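Local coordinates for putative gamma-glutamylcyclotransferase YkqA (Bacillus subtilis, PDB 2QIK), which probably acts as a gamma-glutamylcyclotransferase, an acyltransferase that would cyclise gamma-glutamyl groups, although its function remains unproven, at residues A[17-21]-A[70-75]; A[31-37]-A[52-58]; A[120-125]-A[195-199]. All blocks are in the same frame, centred on the assembly; numbering follows the deposited sequence.

From the N terminus, the chain runs through strand 3-7 and into a loop whose residues 17-21 meet helix 65-74 in contact 1, closing a long loop, about half of it strand. Nested inside it is contact 2, a shorter closure in which the end of strand 25-34 pairs with the start of strand 55-63, and the turn into strand 36-39 packs beside it. Strand 55-63 leads directly into the helix of contact 1, so the two contacts tie the central sheet and its flanking helix into one AIG2-like unit. Contact 3 comes later, in series with both: residues 120-125, ending helix 115-122, pack on 195-199, joining this helix to the C-terminal part of the chain.

Contact 1 of 3, residues A[17-21]-A[70-75]; sequences NHHLL and KLDQFF
L20 holds CG beside its own backbone N (chi1 -60°), while F74 carries CG trans to its backbone N (chi1 -168°), which throws the ring out from the helix toward the 3-10 turn of 18-21. The two side chains therefore meet at about a right angle, and L20 lays a methyl on one face of the ring. It is a CH-pi contact, with L20 CD1 3.7 Å from the centroid of the F74 ring and 18° off its normal. Leucine suits the spot because one arm of its apolar branch, CD1, reaches that face. Its CB packs on L71, 3.9 Å from L71 CD2. Deeper in, L21 CD2 packs against the other methyl of that leucine, L71 CD1, at 3.9 Å.

Here a helix of the gamma-glutamylcyclotransferase fold lies against the loop that follows its first strand, close to T10 and L11, which are assigned by similarity to the substrate site. L71 and F75 also touch L11. N17 crosses F74 at about a right angle, near CE2 and CZ, N17 OD1 being 3.7 Å from F74 CZ, and its ND2 is hydrogen-bonded to T10 OG1. Shortened to alanine, this residue would probably leave the T10 hydroxyl without its amide partner and a gap beside F74.

At the other end a long, flexible lysine suits a place where carbonyls of the turn are reached through solvent: K70 bends at chi3 and gives its ammonium to two waters. One, 2.8 Å from K70 NZ, also donates to the carbonyl of H19; the second donates to L20 O over 2.8 Å.

Contact 2 of 3, residues A[31-37]-A[52-58]; sequences ARTKGSL and DEGYIYG
R32 lies between two tyrosines of the partner strand, and successive atoms of its side chain meet one or both. Its CB sits 3.3 Å from the carbonyl oxygen I56 O and beside the Y57 ring; CG then passes near CD2 of Y55. CD touches both rings, lying 3.5 Å from Y57 CE2 and over the face of Y55. From CG to NE the chain is extended, chi2 -176°, which carries the guanidinium onto the centre of the Y55 ring. There the two flat groups stack with centres 3.6 Å apart and planes only 4° from parallel, a cation-pi pairing which the planar guanidinium suits. At the tip, R32 NH1 donates in the guanidinium plane to Y57 OH over 3.0 Å, whereas NE forms a salt bridge with E86 on strand 79-87. The ring over one face, the in-plane bond to Y57 and the salt bridge to E86 together probably fix the rotation of the group.

On the opposite side of the sheet T33 and I56 run side by side. Their backbones form the hydrogen-bonded pair, T33 N to I56 O at 2.9 Å and I56 N to T33 O at 2.8 Å, the latter nearly straight at 172°. Farther on, G35 N donates to G54 O over 3.0 Å. G35 suits its place because a beta carbon there would collide with I56 CD1, which packs 3.5 Å from G35 C.

This is antiparallel pairing inside the five-stranded sheet of the AIG2-like fold, where strand 55-63 runs between 3-7 and 25-34, and where L37 and I56 touch Y8, a residue assigned by similarity to the substrate site.

Contact 3 of 3, residues A[120-125]-A[195-199]; sequences MISKSK and YSALS
The ring of Y195 lies flat against a backbone carbon, S124 CA, at the C-prime residue of the turn that ends the helix. S124 has positive phi, 46°, and the turn is a Schellman motif: K125 N returns to M120 O at 3.0 Å and S124 N to I121 O at 3.1 Å. Glycine is the usual occupant of such a position; a serine adopts the left-handed conformation here and presents its alpha hydrogen to the ring. S124 CA stands 3.6 Å from the centroid of the Y195 ring, 12° off the normal, a CH-pi contact over the face.

An aromatic residue suits this place, since a broad flat surface can lie across a turn made mostly of backbone. CG of Y195 is trans to its backbone N, chi1 -176°, a torsion that swings the ring away from the 3-10 turn 195-197 and brings its hydroxyl to the last turn of the helix, where Y195 OH is 3.0 Å from I121 O. Near the base of the ring K125 O comes within 3.3 Å of Y195 CB; this carbonyl is buried by the contact and has no polar partner in the model.

Alongside this, the packing turns apolar. Selenomethionine M120 bends at its last torsion and meets L198 tip to tip, with M120 CE 3.8 Å from L198 CD2. Its long, flexible chain can bring the end methyl to the branched tip of the leucine between the two segments.

M120 and L198 each also rest on L230 of strand 224-234, and M120 and I121 touch Y202 farther along helix 198-204, so the end of helix 115-122 is seated against both that helix and that strand.

Contact 1 of 3, residues A[17-21]-A[70-75]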
loop_
_atom_site.group_PDB
_atom_site.type_symbol
_atom_site.label_atom_id
_atom_site.label_comp_id
_atom_site.label_asym_id
_atom_site.label_seq_id
_atom_site.Cartn_x
_atom_site.Cartn_y
_atom_site.Cartn_z
ATOM N N ASN A 17 16.288 10.781 2.862
ATOM C CA ASN A 17 16.716 11.582 1.685
ATOM C C ASN A 17 15.603 12.129 0.830
ATOM O O ASN A 17 15.855 12.668 -0.250
ATOM C CB ASN A 17 17.788 10.837 0.862
ATOM C CG ASN A 17 19.071 10.599 1.668
ATOM O OD1 ASN A 17 19.516 11.485 2.382
ATOM N ND2 ASN A 17 19.651 9.453 1.504
ATOM N N HIS A 18 14.352 11.987 1.277
ATOM C CA HIS A 18 13.232 12.362 0.427
ATOM C C HIS A 18 13.252 13.846 0.067
ATOM O O HIS A 18 12.797 14.215 -1.006
ATOM C CB HIS A 18 11.945 11.991 1.106
ATOM C CG HIS A 18 10.728 12.260 0.293
ATOM N ND1 HIS A 18 10.440 11.575 -0.862
ATOM C CD2 HIS A 18 9.757 13.184 0.422
ATOM C CE1 HIS A 18 9.307 12.049 -1.366
ATOM N NE2 HIS A 18 8.887 13.044 -0.615
ATOM N N HIS A 19 13.811 14.677 0.955
ATOM C CA HIS A 19 13.871 16.097 0.684
ATOM C C HIS A 19 14.623 16.426 -0.598
ATOM O O HIS A 19 14.384 17.495 -1.164
ATOM C CB HIS A 19 14.522 16.850 1.855
ATOM C CG HIS A 19 15.920 16.487 2.073
ATOM N ND1 HIS A 19 16.329 15.434 2.856
ATOM C CD2 HIS A 19 17.057 17.098 1.635
ATOM C CE1 HIS A 19 17.642 15.358 2.842
ATOM N NE2 HIS A 19 18.120 16.321 2.088
ATOM N N LEU A 20 15.519 15.554 -1.060
ATOM C CA LEU A 20 16.178 15.763 -2.331
ATOM C C LEU A 20 15.292 15.859 -3.524
ATOM O O LEU A 20 15.665 16.478 -4.522
ATOM C CB LEU A 20 17.275 14.757 -2.555
ATOM C CG LEU A 20 18.435 14.663 -1.589
ATOM C CD1 LEU A 20 19.344 13.435 -1.870
ATOM C CD2 LEU A 20 19.274 15.912 -1.594
ATOM N N LEU A 21 14.113 15.234 -3.429
ATOM C CA LEU A 21 13.132 15.304 -4.485
ATOM C C LEU A 21 12.427 16.650 -4.474
ATOM O O LEU A 21 11.653 16.950 -5.411
ATOM C CB LEU A 21 12.096 14.190 -4.412
ATOM C CG LEU A 21 12.654 12.787 -4.462
ATOM C CD1 LEU A 21 11.555 11.768 -4.532
ATOM C CD2 LEU A 21 13.662 12.565 -5.601
ATOM N N LYS A 70 20.872 16.697 -8.968
ATOM C CA LYS A 70 21.089 16.649 -7.538
ATOM C C LYS A 70 21.286 15.190 -7.106
ATOM O O LYS A 70 22.108 14.867 -6.260
ATOM C CB LYS A 70 19.972 17.362 -6.740
ATOM C CG LYS A 70 19.986 18.791 -6.914
ATOM C CD LYS A 70 18.750 19.495 -6.571
ATOM C CE LYS A 70 18.652 19.681 -5.239
ATOM N NZ LYS A 70 17.315 20.205 -4.778
ATOM N N LEU A 71 20.411 14.327 -7.592
ATOM C CA LEU A 71 20.519 12.898 -7.267
ATOM C C LEU A 71 21.795 12.267 -7.812
ATOM O O LEU A 71 22.471 11.501 -7.121
ATOM C CB LEU A 71 19.284 12.132 -7.790
ATOM C CG LEU A 71 17.954 12.592 -7.185
ATOM C CD1 LEU A 71 16.842 11.696 -7.759
ATOM C CD2 LEU A 71 17.920 12.596 -5.699
ATOM N N ASP A 72 22.152 12.551 -9.072
ATOM C CA ASP A 72 23.375 12.099 -9.591
ATOM C C ASP A 72 24.579 12.459 -8.713
ATOM O O ASP A 72 25.475 11.646 -8.481
ATOM C CB ASP A 72 23.616 12.693 -10.973
ATOM C CG ASP A 72 22.703 12.228 -12.037
ATOM O OD1 ASP A 72 22.080 11.143 -11.936
ATOM O OD2 ASP A 72 22.659 12.877 -13.128
ATOM N N GLN A 73 24.578 13.683 -8.230
ATOM C CA GLN A 73 25.681 14.145 -7.401
ATOM C C GLN A 73 25.663 13.557 -6.006
ATOM O O GLN A 73 26.758 13.301 -5.461
ATOM C CB GLN A 73 25.696 15.655 -7.259
ATOM C CG GLN A 73 25.975 16.378 -8.511
ATOM C CD GLN A 73 25.798 17.882 -8.368
ATOM O OE1 GLN A 73 25.401 18.505 -9.354
ATOM N NE2 GLN A 73 26.119 18.456 -7.214
ATOM N N PHE A 74 24.486 13.367 -5.401
ATOM C CA PHE A 74 24.388 12.835 -4.047
ATOM C C PHE A 74 24.813 11.373 -3.979
ATOM O O PHE A 74 25.511 10.948 -3.063
ATOM C CB PHE A 74 22.999 13.100 -3.516
ATOM C CG PHE A 74 22.883 12.850 -2.049
ATOM C CD1 PHE A 74 23.169 13.862 -1.152
ATOM C CD2 PHE A 74 22.485 11.633 -1.591
ATOM C CE1 PHE A 74 23.065 13.674 0.170
ATOM C CE2 PHE A 74 22.389 11.404 -0.202
ATOM C CZ PHE A 74 22.684 12.414 0.651
ATOM N N PHE A 75 24.288 10.600 -4.947
ATOM C CA PHE A 75 24.461 9.145 -4.972
ATOM C C PHE A 75 25.724 8.682 -5.687
ATOM O O PHE A 75 25.693 8.085 -6.728
ATOM C CB PHE A 75 23.200 8.460 -5.543
ATOM C CG PHE A 75 22.032 8.535 -4.616
ATOM C CD1 PHE A 75 21.078 9.565 -4.671
ATOM C CD2 PHE A 75 21.896 7.601 -3.651
ATOM C CE1 PHE A 75 20.054 9.672 -3.781
ATOM C CE2 PHE A 75 20.833 7.682 -2.788
ATOM C CZ PHE A 75 19.936 8.731 -2.856
HETATM O O HOH W 1 16.576 19.344 -2.243
HETATM O O HOH W 2 15.514 18.652 -6.349
#

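Contact 2 of 3, residues A[31-37]-A[52-58]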
loop_
_atom_site.group_PDB
_atom_site.type_symbol
_atom_site.label_atom_id
_atom_site.label_comp_id
_atom_site.label_asym_id
_atom_site.label_seq_id
_atom_site.Cartn_x
_atom_site.Cartn_y
_atom_site.Cartn_z
ATOM N N ALA A 31 3.600 1.281 -6.648
ATOM C CA ALA A 31 4.289 0.962 -7.892
ATOM C C ALA A 31 5.292 -0.163 -7.647
ATOM O O ALA A 31 5.735 -0.356 -6.513
ATOM C CB ALA A 31 5.013 2.178 -8.447
ATOM N N ARG A 32 5.655 -0.868 -8.697
ATOM C CA ARG A 32 6.617 -1.959 -8.570
ATOM C C ARG A 32 7.316 -2.192 -9.901
ATOM O O ARG A 32 6.826 -1.869 -10.965
ATOM C CB ARG A 32 5.949 -3.278 -8.060
ATOM C CG ARG A 32 5.086 -3.967 -9.064
ATOM C CD ARG A 32 4.398 -5.170 -8.483
ATOM N NE ARG A 32 3.765 -5.974 -9.489
ATOM C CZ ARG A 32 3.156 -7.115 -9.257
ATOM N NH1 ARG A 32 3.077 -7.598 -8.036
ATOM N NH2 ARG A 32 2.685 -7.787 -10.268
ATOM N N THR A 33 8.453 -2.859 -9.792
ATOM C CA THR A 33 9.182 -3.354 -10.965
ATOM C C THR A 33 9.810 -4.690 -10.638
ATOM O O THR A 33 10.243 -4.926 -9.526
ATOM C CB THR A 33 10.190 -2.323 -11.437
ATOM O OG1 THR A 33 10.615 -2.571 -12.775
ATOM C CG2 THR A 33 11.388 -2.154 -10.563
ATOM N N LYS A 34 9.909 -5.571 -11.620
ATOM C CA LYS A 34 10.430 -6.902 -11.407
ATOM C C LYS A 34 11.950 -6.796 -11.090
ATOM O O LYS A 34 12.708 -6.166 -11.846
ATOM C CB LYS A 34 10.195 -7.808 -12.607
ATOM C CG LYS A 34 10.753 -9.204 -12.368
ATOM C CD LYS A 34 10.156 -10.268 -13.267
ATOM C CE LYS A 34 8.757 -10.744 -12.882
ATOM N NZ LYS A 34 8.162 -11.570 -13.912
ATOM N N GLY A 35 12.365 -7.435 -9.996
ATOM C CA GLY A 35 13.713 -7.348 -9.520
ATOM C C GLY A 35 13.801 -7.668 -8.075
ATOM O O GLY A 35 12.808 -8.029 -7.473
ATOM N N SER A 36 15.005 -7.552 -7.498
ATOM C CA SER A 36 15.211 -7.855 -6.098
ATOM C C SER A 36 15.776 -6.618 -5.379
ATOM O O SER A 36 16.554 -5.879 -5.926
ATOM C CB SER A 36 16.203 -8.963 -5.974
ATOM O OG SER A 36 15.689 -10.181 -6.470
ATOM N N LEU A 37 15.398 -6.477 -4.129
ATOM C CA LEU A 37 15.840 -5.428 -3.200
ATOM C C LEU A 37 16.752 -6.025 -2.144
ATOM O O LEU A 37 16.443 -7.066 -1.623
ATOM C CB LEU A 37 14.590 -4.849 -2.526
ATOM C CG LEU A 37 14.882 -3.694 -1.587
ATOM C CD1 LEU A 37 15.382 -2.458 -2.266
ATOM C CD2 LEU A 37 13.621 -3.337 -0.802
ATOM N N ASP A 52 14.860 -13.424 -11.620
ATOM C CA ASP A 52 13.935 -12.750 -10.705
ATOM C C ASP A 52 12.530 -13.164 -10.951
ATOM O O ASP A 52 12.024 -13.039 -12.047
ATOM C CB ASP A 52 14.072 -11.242 -10.876
ATOM C CG ASP A 52 15.373 -10.692 -10.460
ATOM O OD1 ASP A 52 15.740 -9.594 -10.899
ATOM O OD2 ASP A 52 16.119 -11.285 -9.663
ATOM N N GLU A 53 11.837 -13.573 -9.906
ATOM C CA GLU A 53 10.416 -13.913 -9.907
ATOM C C GLU A 53 9.598 -13.125 -8.920
ATOM O O GLU A 53 8.509 -13.539 -8.573
ATOM C CB GLU A 53 10.262 -15.459 -9.629
ATOM C CG GLU A 53 11.273 -16.367 -10.378
ATOM C CD GLU A 53 11.253 -16.136 -11.834
ATOM O OE1 GLU A 53 12.342 -16.432 -12.459
ATOM O OE2 GLU A 53 10.199 -15.792 -12.365
ATOM N N GLY A 54 10.159 -12.050 -8.458
ATOM C CA GLY A 54 9.495 -11.137 -7.552
ATOM C C GLY A 54 9.727 -9.692 -7.927
ATOM O O GLY A 54 10.338 -9.403 -8.969
ATOM N N TYR A 55 9.279 -8.800 -7.073
ATOM C CA TYR A 55 9.192 -7.396 -7.376
ATOM C C TYR A 55 9.831 -6.558 -6.296
ATOM O O TYR A 55 9.856 -6.895 -5.108
ATOM C CB TYR A 55 7.726 -6.984 -7.548
ATOM C CG TYR A 55 7.067 -7.656 -8.688
ATOM C CD1 TYR A 55 6.456 -8.887 -8.495
ATOM C CD2 TYR A 55 7.109 -7.125 -9.952
ATOM C CE1 TYR A 55 5.881 -9.522 -9.503
ATOM C CE2 TYR A 55 6.456 -7.851 -11.034
ATOM C CZ TYR A 55 5.886 -9.074 -10.705
ATOM O OH TYR A 55 5.282 -9.878 -11.719
ATOM N N ILE A 56 10.288 -5.378 -6.716
ATOM C CA ILE A 56 10.697 -4.238 -5.869
ATOM C C ILE A 56 9.541 -3.247 -5.878
ATOM O O ILE A 56 9.052 -2.862 -6.934
ATOM C CB ILE A 56 11.911 -3.515 -6.493
ATOM C CG1 ILE A 56 13.081 -4.463 -6.680
ATOM C CG2 ILE A 56 12.328 -2.314 -5.615
ATOM C CD1 ILE A 56 13.892 -4.161 -7.944
ATOM N N TYR A 57 9.118 -2.826 -4.701
ATOM C CA TYR A 57 8.043 -1.872 -4.515
ATOM C C TYR A 57 8.610 -0.457 -4.292
ATOM O O TYR A 57 9.700 -0.302 -3.748
ATOM C CB TYR A 57 7.117 -2.290 -3.380
ATOM C CG TYR A 57 6.341 -3.503 -3.777
ATOM C CD1 TYR A 57 6.812 -4.808 -3.575
ATOM C CD2 TYR A 57 5.187 -3.354 -4.530
ATOM C CE1 TYR A 57 6.168 -5.909 -4.076
ATOM C CE2 TYR A 57 4.508 -4.453 -5.011
ATOM C CZ TYR A 57 4.999 -5.739 -4.802
ATOM O OH TYR A 57 4.332 -6.807 -5.408
ATOM N N GLY A 58 7.902 0.543 -4.764
ATOM C CA GLY A 58 8.347 1.877 -4.605
ATOM C C GLY A 58 7.294 2.873 -5.064
ATOM O O GLY A 58 6.103 2.585 -5.072
HETATM O O HOH W 3 9.513 -13.953 -14.386
HETATM O O HOH W 4 12.851 -10.999 -7.686
HETATM O O HOH W 5 11.654 -9.210 -4.725
HETATM O O HOH W 6 18.034 -9.947 -8.660
#

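Contact 3 of 3, residues A[120-125]-A[195-199]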
loop_
_atom_site.group_PDB
_atom_site.type_symbol
_atom_site.label_atom_id
_atom_site.label_comp_id
_atom_site.label_asym_id
_atom_site.label_seq_id
_atom_site.Cartn_x
_atom_site.Cartn_y
_atom_site.Cartn_z
HETATM N N MSE A 120 9.520 -1.620 8.952
HETATM C CA MSE A 120 8.490 -1.877 9.917
HETATM C C MSE A 120 8.731 -3.161 10.691
HETATM O O MSE A 120 8.639 -3.233 11.931
HETATM C CB MSE A 120 7.135 -1.924 9.226
HETATM C CG MSE A 120 5.931 -2.340 10.114
HETATM SE SE MSE A 120 4.273 -2.393 9.222
HETATM C CE MSE A 120 4.666 -3.895 8.133
ATOM N N ILE A 121 9.050 -4.248 9.968
ATOM C CA ILE A 121 9.228 -5.519 10.621
ATOM C C ILE A 121 10.579 -5.587 11.304
ATOM O O ILE A 121 10.656 -6.013 12.460
ATOM C CB ILE A 121 8.983 -6.678 9.678
ATOM C CG1 ILE A 121 7.512 -6.727 9.315
ATOM C CG2 ILE A 121 9.400 -7.988 10.296
ATOM C CD1 ILE A 121 7.175 -5.894 8.170
ATOM N N SER A 122 11.673 -5.181 10.650
ATOM C CA SER A 122 12.997 -5.361 11.223
ATOM C C SER A 122 13.226 -4.447 12.440
ATOM O O SER A 122 14.067 -4.770 13.286
ATOM C CB SER A 122 14.051 -5.155 10.172
ATOM O OG SER A 122 14.133 -3.827 9.800
ATOM N N LYS A 123 12.516 -3.343 12.541
ATOM C CA LYS A 123 12.625 -2.456 13.704
ATOM C C LYS A 123 11.454 -2.681 14.682
ATOM O O LYS A 123 11.325 -1.898 15.648
ATOM C CB LYS A 123 12.731 -0.979 13.290
ATOM C CG LYS A 123 13.907 -0.702 12.362
ATOM C CD LYS A 123 15.182 -0.355 12.988
ATOM C CE LYS A 123 16.084 0.303 11.905
ATOM N NZ LYS A 123 15.291 0.882 10.764
ATOM N N SER A 124 10.638 -3.704 14.464
ATOM C CA SER A 124 9.534 -4.030 15.345
ATOM C C SER A 124 8.750 -2.744 15.696
ATOM O O SER A 124 8.463 -2.465 16.868
ATOM C CB SER A 124 9.952 -4.865 16.591
ATOM O OG SER A 124 10.520 -6.166 16.296
ATOM N N LYS A 125 8.308 -2.045 14.677
ATOM C CA LYS A 125 7.646 -0.760 14.894
ATOM C C LYS A 125 6.425 -0.931 15.774
ATOM O O LYS A 125 5.568 -1.753 15.510
ATOM C CB LYS A 125 7.279 -0.129 13.546
ATOM C CG LYS A 125 6.546 1.166 13.653
ATOM C CD LYS A 125 6.322 1.824 12.262
ATOM C CE LYS A 125 5.622 3.177 12.342
ATOM N NZ LYS A 125 5.691 3.917 11.110
ATOM N N TYR A 195 2.624 -3.900 17.656
ATOM C CA TYR A 195 3.408 -4.730 16.744
ATOM C C TYR A 195 2.979 -6.223 16.817
ATOM O O TYR A 195 2.989 -6.929 15.814
ATOM C CB TYR A 195 4.866 -4.574 17.044
ATOM C CG TYR A 195 5.741 -5.331 16.080
ATOM C CD1 TYR A 195 5.891 -4.959 14.775
ATOM C CD2 TYR A 195 6.476 -6.443 16.505
ATOM C CE1 TYR A 195 6.673 -5.659 13.897
ATOM C CE2 TYR A 195 7.269 -7.152 15.631
ATOM C CZ TYR A 195 7.380 -6.737 14.343
ATOM O OH TYR A 195 8.205 -7.468 13.494
ATOM N N SER A 196 2.677 -6.706 18.003
ATOM C CA SER A 196 2.359 -8.063 18.205
ATOM C C SER A 196 1.069 -8.498 17.513
ATOM O O SER A 196 0.820 -9.710 17.409
ATOM C CB SER A 196 2.247 -8.417 19.664
ATOM O OG SER A 196 1.192 -7.701 20.260
ATOM N N ALA A 197 0.253 -7.566 17.039
ATOM C CA ALA A 197 -0.958 -7.883 16.235
ATOM C C ALA A 197 -0.637 -8.087 14.783
ATOM O O ALA A 197 -1.523 -8.508 14.005
ATOM C CB ALA A 197 -1.928 -6.772 16.390
ATOM N N LEU A 198 0.570 -7.787 14.315
ATOM C CA LEU A 198 0.817 -7.788 12.888
ATOM C C LEU A 198 0.796 -9.125 12.213
ATOM O O LEU A 198 0.286 -9.244 11.064
ATOM C CB LEU A 198 2.199 -7.126 12.617
ATOM C CG LEU A 198 2.482 -6.729 11.209
ATOM C CD1 LEU A 198 1.350 -5.808 10.578
ATOM C CD2 LEU A 198 3.817 -6.045 11.191
ATOM N N SER A 199 1.363 -10.156 12.828
ATOM C CA SER A 199 1.402 -11.419 12.119
ATOM C C SER A 199 -0.001 -12.009 11.901
ATOM O O SER A 199 -0.240 -12.650 10.867
ATOM C CB SER A 199 2.374 -12.429 12.743
ATOM O OG SER A 199 1.972 -12.835 14.028
#